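Local coordinates for cell cycle serine/threonine-protein kinase CDC5/MSD2 (Saccharomyces cerevisiae, PDB 6MF4) that phosphorylates serine and threonine residues of cell-cycle proteins to drive mitotic exit, its polo-box domain, the part modelled here, serving in substrate recognition, at residues L68-N71 / G72-A76. Numbering follows the deposited sequence.
Sequences LTLN and GIVEA
I73 leans back over the preceding turn of helix 56-82, its CG1 resting 3.3 Å from T69 O, the same carbonyl that takes the I73 backbone N-H at 2.8 Å from T69 O to I73 N. With chi1 at -69° the CG1 branch lies beside the backbone N, which also brings CD1 toward T69 O. This is the tight side: T69 and I73 are buried, both touching L280 of helix 269-283, while I73 and A76 also meet L252 of helix 252-258. The next residue, V74, does the same with a smaller group, CG2 sitting 3.3 Å from L70 O. L70 O also receives V74 N at 2.9 Å, a nearly straight bond of 168° at the hydrogen. Here the packing slackens, since L70 CD1 and V74 CG2 come no closer than 4.4 Å and V74 is exposed. On the solvent side E75 N bonds to N71 O, and of the E75 side chain CB alone stays near that carbonyl, 3.4 Å from N71 O; its carboxylate leads away and OE1 bonds to Q79. The N71 side chain also points outward, to within about 4 Å of a bound zinc ion. This is a regular alpha-helix with i to i+4 bonds, whose T69, I73 and A76 face packs against helices 252-258 and 269-283 of the polo-box domain.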
loop_
_atom_site.group_PDB
_atom_site.type_symbol
_atom_site.label_atom_id
_atom_site.label_comp_id
_atom_site.label_asym_id
_atom_site.label_seq_id
_atom_site.Cartn_x
_atom_site.Cartn_y
_atom_site.Cartn_z
ATOM N N LEU A 68 -8.827 -5.606 9.844
ATOM C CA LEU A 68 -7.748 -6.398 10.430
ATOM C C LEU A 68 -6.644 -5.556 11.073
ATOM O O LEU A 68 -6.270 -5.806 12.221
ATOM C CB LEU A 68 -7.133 -7.294 9.354
ATOM C CG LEU A 68 -5.933 -8.181 9.685
ATOM C CD1 LEU A 68 -6.323 -9.200 10.740
ATOM C CD2 LEU A 68 -5.361 -8.855 8.438
ATOM N N THR A 69 -6.101 -4.573 10.359
ATOM C CA THR A 69 -4.987 -3.825 10.935
ATOM C C THR A 69 -5.475 -2.785 11.939
ATOM O O THR A 69 -4.752 -2.469 12.876
ATOM C CB THR A 69 -4.099 -3.116 9.878
ATOM O OG1 THR A 69 -4.668 -1.860 9.503
ATOM C CG2 THR A 69 -3.900 -3.980 8.664
ATOM N N LEU A 70 -6.683 -2.252 11.762
ATOM C CA LEU A 70 -7.245 -1.360 12.781
ATOM C C LEU A 70 -7.347 -2.109 14.104
ATOM O O LEU A 70 -6.970 -1.588 15.154
ATOM C CB LEU A 70 -8.617 -0.818 12.374
ATOM C CG LEU A 70 -9.262 0.144 13.384
ATOM C CD1 LEU A 70 -8.348 1.324 13.701
ATOM C CD2 LEU A 70 -10.600 0.648 12.875
ATOM N N ASN A 71 -7.854 -3.338 14.049
ATOM C CA ASN A 71 -7.908 -4.184 15.235
ATOM C C ASN A 71 -6.515 -4.377 15.828
ATOM O O ASN A 71 -6.335 -4.352 17.045
ATOM C CB ASN A 71 -8.523 -5.548 14.907
ATOM C CG ASN A 71 -10.030 -5.491 14.722
ATOM O OD1 ASN A 71 -10.675 -4.483 15.016
ATOM N ND2 ASN A 71 -10.601 -6.592 14.241
ATOM N N GLY A 72 -5.529 -4.574 14.961
ATOM C CA GLY A 72 -4.158 -4.742 15.404
ATOM C C GLY A 72 -3.614 -3.506 16.097
ATOM O O GLY A 72 -2.922 -3.604 17.111
ATOM N N ILE A 73 -3.921 -2.337 15.548
ATOM C CA ILE A 73 -3.459 -1.089 16.142
ATOM C C ILE A 73 -4.099 -0.926 17.517
ATOM O O ILE A 73 -3.422 -0.600 18.495
ATOM C CB ILE A 73 -3.796 0.117 15.245
ATOM C CG1 ILE A 73 -2.941 0.071 13.976
ATOM C CG2 ILE A 73 -3.561 1.436 15.986
ATOM C CD1 ILE A 73 -3.368 1.052 12.899
ATOM N N VAL A 74 -5.405 -1.164 17.586
ATOM C CA VAL A 74 -6.145 -1.037 18.837
ATOM C C VAL A 74 -5.610 -2.021 19.877
ATOM O O VAL A 74 -5.560 -1.706 21.066
ATOM C CB VAL A 74 -7.662 -1.257 18.614
ATOM C CG1 VAL A 74 -8.409 -1.427 19.942
ATOM C CG2 VAL A 74 -8.248 -0.092 17.829
ATOM N N GLU A 75 -5.196 -3.202 19.433
ATOM C CA GLU A 75 -4.669 -4.200 20.357
ATOM C C GLU A 75 -3.296 -3.782 20.862
ATOM O O GLU A 75 -2.957 -4.012 22.023
ATOM C CB GLU A 75 -4.594 -5.574 19.691
ATOM C CG GLU A 75 -3.804 -6.625 20.480
ATOM C CD GLU A 75 -4.358 -6.875 21.878
ATOM O OE1 GLU A 75 -3.617 -7.431 22.716
ATOM O OE2 GLU A 75 -5.530 -6.527 22.137
ATOM N N ALA A 76 -2.506 -3.161 19.992
ATOM C CA ALA A 76 -1.201 -2.660 20.401
ATOM C C ALA A 76 -1.403 -1.588 21.466
ATOM O O ALA A 76 -0.677 -1.538 22.458
ATOM C CB ALA A 76 -0.425 -2.109 19.201
#